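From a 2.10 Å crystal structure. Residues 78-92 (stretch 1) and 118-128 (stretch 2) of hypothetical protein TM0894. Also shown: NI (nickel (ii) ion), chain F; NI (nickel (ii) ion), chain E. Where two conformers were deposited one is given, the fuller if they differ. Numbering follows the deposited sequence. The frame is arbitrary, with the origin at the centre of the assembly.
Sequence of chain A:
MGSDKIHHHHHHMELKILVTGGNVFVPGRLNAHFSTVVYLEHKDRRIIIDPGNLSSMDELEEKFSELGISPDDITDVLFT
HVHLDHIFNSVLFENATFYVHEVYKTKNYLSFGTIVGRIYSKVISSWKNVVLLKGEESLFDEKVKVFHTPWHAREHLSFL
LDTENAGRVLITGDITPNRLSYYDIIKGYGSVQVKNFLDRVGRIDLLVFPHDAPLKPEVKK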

# COMPACT_ATOMS: atom_id res chain seq x y z
N LEU A 78 -8.66 18.94 -16.81
CA LEU A 78 -10.07 18.69 -16.51
C LEU A 78 -10.20 17.69 -15.36
O LEU A 78 -9.39 16.77 -15.21
CB LEU A 78 -10.80 18.17 -17.75
CG LEU A 78 -10.73 19.08 -18.98
CD1 LEU A 78 -9.50 18.80 -19.82
CD2 LEU A 78 -11.96 18.88 -19.83
N PHE A 79 -11.22 17.91 -14.54
CA PHE A 79 -11.50 17.05 -13.40
C PHE A 79 -12.82 16.32 -13.55
O PHE A 79 -13.86 16.94 -13.77
CB PHE A 79 -11.58 17.86 -12.10
CG PHE A 79 -10.37 18.72 -11.81
CD1 PHE A 79 -9.10 18.17 -11.75
CD2 PHE A 79 -10.53 20.08 -11.53
CE1 PHE A 79 -7.99 18.95 -11.47
CE2 PHE A 79 -9.43 20.86 -11.25
CZ PHE A 79 -8.15 20.29 -11.21
N THR A 80 -12.79 15.01 -13.38
CA THR A 80 -14.03 14.28 -13.20
C THR A 80 -14.75 14.80 -11.97
O THR A 80 -15.94 15.07 -12.01
CB THR A 80 -13.81 12.77 -13.10
OG1 THR A 80 -12.95 12.46 -12.00
CG2 THR A 80 -13.22 12.26 -14.41
N HIS A 81 -14.01 14.99 -10.89
CA HIS A 81 -14.59 15.56 -9.70
C HIS A 81 -13.53 16.01 -8.71
O HIS A 81 -12.36 15.67 -8.85
CB HIS A 81 -15.54 14.56 -9.06
CG HIS A 81 -14.88 13.33 -8.52
ND1 HIS A 81 -14.12 12.49 -9.31
CD2 HIS A 81 -14.91 12.78 -7.29
CE1 HIS A 81 -13.72 11.47 -8.58
NE2 HIS A 81 -14.18 11.63 -7.36
N VAL A 82 -13.97 16.70 -7.66
CA VAL A 82 -13.09 17.33 -6.71
C VAL A 82 -12.87 16.42 -5.52
O VAL A 82 -13.44 16.62 -4.47
CB VAL A 82 -13.65 18.70 -6.32
CG1 VAL A 82 -12.71 19.38 -5.29
CG2 VAL A 82 -13.79 19.52 -7.57
N HIS A 83 -12.08 15.36 -5.73
CA HIS A 83 -11.61 14.49 -4.69
C HIS A 83 -10.11 14.51 -4.82
O HIS A 83 -9.55 14.45 -5.94
CB HIS A 83 -12.16 13.05 -4.77
CG HIS A 83 -13.56 12.91 -4.23
ND1 HIS A 83 -14.29 11.74 -4.31
CD2 HIS A 83 -14.40 13.82 -3.66
CE1 HIS A 83 -15.50 11.93 -3.80
NE2 HIS A 83 -15.59 13.18 -3.40
N LEU A 84 -9.45 14.58 -3.68
CA LEU A 84 -8.02 14.82 -3.61
C LEU A 84 -7.15 13.85 -4.42
O LEU A 84 -6.14 14.24 -5.00
CB LEU A 84 -7.59 14.73 -2.14
CG LEU A 84 -6.36 15.54 -1.75
CD1 LEU A 84 -6.51 17.01 -2.10
CD2 LEU A 84 -6.15 15.32 -0.23
N ASP A 85 -7.55 12.58 -4.44
CA ASP A 85 -6.79 11.54 -5.17
C ASP A 85 -6.84 11.72 -6.71
O ASP A 85 -6.02 11.14 -7.45
CB ASP A 85 -7.26 10.14 -4.74
CG ASP A 85 -8.75 9.90 -4.99
OD1 ASP A 85 -9.60 10.76 -4.64
OD2 ASP A 85 -9.06 8.86 -5.59
N HIS A 86 -7.75 12.58 -7.16
CA HIS A 86 -7.87 12.97 -8.57
C HIS A 86 -7.24 14.35 -8.91
O HIS A 86 -6.79 14.59 -10.04
CB HIS A 86 -9.37 13.01 -8.93
CG HIS A 86 -10.00 11.66 -8.96
ND1 HIS A 86 -10.41 11.06 -10.13
CD2 HIS A 86 -10.25 10.76 -7.97
CE1 HIS A 86 -10.90 9.86 -9.86
NE2 HIS A 86 -10.79 9.65 -8.56
N ILE A 87 -7.25 15.27 -7.95
CA ILE A 87 -6.92 16.65 -8.22
C ILE A 87 -5.59 17.15 -7.64
O ILE A 87 -5.14 18.24 -8.01
CB ILE A 87 -8.02 17.60 -7.71
CG1 ILE A 87 -8.09 17.58 -6.16
CG2 ILE A 87 -9.35 17.24 -8.34
CD1 ILE A 87 -9.05 18.53 -5.57
N PHE A 88 -5.01 16.43 -6.69
CA PHE A 88 -3.88 16.99 -5.94
C PHE A 88 -2.77 17.54 -6.84
O PHE A 88 -2.25 18.66 -6.62
CB PHE A 88 -3.25 15.95 -5.01
CG PHE A 88 -2.07 16.48 -4.29
CD1 PHE A 88 -2.23 17.19 -3.12
CD2 PHE A 88 -0.79 16.36 -4.83
CE1 PHE A 88 -1.14 17.77 -2.48
CE2 PHE A 88 0.30 16.94 -4.19
CZ PHE A 88 0.12 17.63 -3.00
N ASN A 89 -2.41 16.76 -7.85
CA ASN A 89 -1.28 17.10 -8.73
C ASN A 89 -1.54 18.32 -9.60
O ASN A 89 -0.63 18.80 -10.27
CB ASN A 89 -0.85 15.89 -9.62
CG ASN A 89 -0.23 14.77 -8.83
OD1 ASN A 89 0.28 15.00 -7.74
ND2 ASN A 89 -0.20 13.56 -9.40
N SER A 90 -2.78 18.83 -9.57
CA SER A 90 -3.12 20.11 -10.23
C SER A 90 -2.20 21.25 -9.79
O SER A 90 -1.96 22.19 -10.54
CB SER A 90 -4.58 20.46 -9.94
OG SER A 90 -4.81 20.75 -8.55
N VAL A 91 -1.66 21.17 -8.57
CA VAL A 91 -0.73 22.17 -8.07
C VAL A 91 0.55 22.29 -8.91
O VAL A 91 1.25 23.30 -8.84
CB VAL A 91 -0.38 21.93 -6.56
CG1 VAL A 91 -1.63 21.90 -5.72
CG2 VAL A 91 0.45 20.61 -6.35
N LEU A 92 0.85 21.28 -9.72
CA LEU A 92 2.04 21.31 -10.58
C LEU A 92 1.88 22.15 -11.84
O LEU A 92 2.88 22.55 -12.42
CB LEU A 92 2.42 19.89 -11.00
CG LEU A 92 2.84 18.96 -9.86
CD1 LEU A 92 2.87 17.52 -10.33
CD2 LEU A 92 4.17 19.40 -9.28
N ARG A 118 -8.20 21.92 4.94
CA ARG A 118 -7.07 22.76 4.63
C ARG A 118 -6.40 22.35 3.34
O ARG A 118 -6.03 23.20 2.54
CB ARG A 118 -6.02 22.74 5.75
CG ARG A 118 -4.88 23.76 5.56
CD ARG A 118 -5.27 25.24 5.77
NE ARG A 118 -5.71 25.44 7.15
CZ ARG A 118 -4.89 25.54 8.18
NH1 ARG A 118 -3.57 25.50 8.00
NH2 ARG A 118 -5.39 25.62 9.39
N ILE A 119 -6.20 21.05 3.15
CA ILE A 119 -5.49 20.58 1.98
C ILE A 119 -6.36 20.83 0.72
O ILE A 119 -5.89 21.35 -0.29
CB ILE A 119 -5.07 19.04 2.11
CG1 ILE A 119 -4.12 18.83 3.29
CG2 ILE A 119 -4.43 18.57 0.83
CD1 ILE A 119 -2.80 19.58 3.17
N TYR A 120 -7.65 20.51 0.79
CA TYR A 120 -8.58 20.84 -0.32
C TYR A 120 -8.57 22.32 -0.66
O TYR A 120 -8.47 22.71 -1.83
CB TYR A 120 -10.01 20.40 0.05
CG TYR A 120 -10.33 18.96 -0.34
CD1 TYR A 120 -10.03 17.90 0.52
CD2 TYR A 120 -10.92 18.65 -1.57
CE1 TYR A 120 -10.31 16.57 0.16
CE2 TYR A 120 -11.20 17.33 -1.94
CZ TYR A 120 -10.92 16.31 -1.08
OH TYR A 120 -11.20 15.02 -1.46
N SER A 121 -8.62 23.15 0.35
CA SER A 121 -8.66 24.58 0.12
C SER A 121 -7.41 25.10 -0.56
O SER A 121 -7.51 25.94 -1.44
CB SER A 121 -8.81 25.33 1.43
OG SER A 121 -10.02 24.93 2.01
N LYS A 122 -6.25 24.61 -0.12
CA LYS A 122 -5.00 25.02 -0.75
C LYS A 122 -4.92 24.58 -2.20
O LYS A 122 -4.52 25.33 -3.05
CB LYS A 122 -3.82 24.50 0.06
CG LYS A 122 -3.71 25.25 1.41
CD LYS A 122 -2.75 24.52 2.38
CE LYS A 122 -1.45 25.28 2.62
NZ LYS A 122 -1.64 26.76 2.78
N VAL A 123 -5.31 23.35 -2.49
CA VAL A 123 -5.30 22.87 -3.87
C VAL A 123 -6.22 23.70 -4.75
O VAL A 123 -5.83 24.24 -5.76
CB VAL A 123 -5.73 21.38 -3.96
CG1 VAL A 123 -5.86 20.94 -5.42
CG2 VAL A 123 -4.73 20.50 -3.25
N ILE A 124 -7.47 23.83 -4.31
CA ILE A 124 -8.49 24.55 -5.06
C ILE A 124 -8.10 26.00 -5.29
O ILE A 124 -8.30 26.51 -6.37
CB ILE A 124 -9.85 24.49 -4.35
CG1 ILE A 124 -10.41 23.08 -4.43
CG2 ILE A 124 -10.85 25.53 -4.92
CD1 ILE A 124 -11.48 22.79 -3.40
N SER A 125 -7.50 26.64 -4.28
CA SER A 125 -7.02 28.01 -4.40
C SER A 125 -5.91 28.21 -5.41
O SER A 125 -5.67 29.33 -5.83
CB SER A 125 -6.48 28.50 -3.05
OG SER A 125 -7.57 28.67 -2.18
N SER A 126 -5.20 27.15 -5.76
CA SER A 126 -4.11 27.25 -6.70
C SER A 126 -4.60 27.39 -8.14
O SER A 126 -3.81 27.75 -9.01
CB SER A 126 -3.18 26.03 -6.56
OG SER A 126 -3.71 24.85 -7.20
N TRP A 127 -5.88 27.10 -8.39
CA TRP A 127 -6.42 27.18 -9.76
C TRP A 127 -6.73 28.62 -10.10
O TRP A 127 -7.76 29.15 -9.67
CB TRP A 127 -7.70 26.37 -9.90
CG TRP A 127 -7.58 24.95 -9.42
CD1 TRP A 127 -6.43 24.22 -9.29
CD2 TRP A 127 -8.65 24.12 -9.00
NE1 TRP A 127 -6.73 22.95 -8.82
CE2 TRP A 127 -8.08 22.87 -8.63
CE3 TRP A 127 -10.03 24.30 -8.90
CZ2 TRP A 127 -8.86 21.81 -8.14
CZ3 TRP A 127 -10.81 23.24 -8.43
CH2 TRP A 127 -10.22 22.01 -8.06
N LYS A 128 -5.86 29.26 -10.87
CA LYS A 128 -6.04 30.69 -11.15
C LYS A 128 -7.00 30.93 -12.33
O LYS A 128 -7.75 31.87 -12.31
CB LYS A 128 -4.68 31.37 -11.37
CG LYS A 128 -3.68 31.22 -10.19
CD LYS A 128 -4.26 31.70 -8.82
CE LYS A 128 -3.38 31.25 -7.64
NZ LYS A 128 -3.98 31.50 -6.28
NI NI F . -14.18 10.14 -5.80
NI NI E . -11.46 8.18 -7.00
O HOH W 1 -11.78 7.24 -4.61
O HOH W 2 -12.06 9.91 -5.31
O HOH W 3 -2.76 24.71 -9.69
O HOH W 4 -13.92 8.38 -4.15

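Where two segments pack through apolar side chains, a few polar side-chain atoms can also meet polar groups of the partner. The segment 118-128, a helix and the residues after it, illustrates this against the segment 78-92, which carries nickel ligands. Ile119 opens the contact, its CG2 lying 3.8 Å from Leu84 CD2. The next residue, Tyr120, has more area covered by the other stretch than any other residue in the contact; its ring carries Leu84 CD1 over one face and Val82 O at its edge. Its hydroxyl accepts a hydrogen bond from the backbone, Leu84 N to Tyr120 OH at 2.9 Å, just beyond the N-cap residue His83, where a helix's first amides lack partners within the helix. His83 itself turns its CA-to-CB bond away and binds nickel through ND1, alongside His81.

Val123 points toward the other stretch and meets Leu84, Ile87, Phe88 and Val91; its CG1 also lies 3.3 Å from Ser90 OG. Ile124 adds a lighter contact, its CD1 4.1 Å from Val82 CG1. Ser126 OG donates to Val123 O, and water 3 links that hydroxyl to Ser90 O. Trp127 closes the series: NE1 donates to Ser90 OG at 2.9 Å, nearly linearly (172°), while Ser90 OG donates to Ile87 O. Phe79 CE2 lies over one indole face, 3.3 Å from Trp127 CZ2.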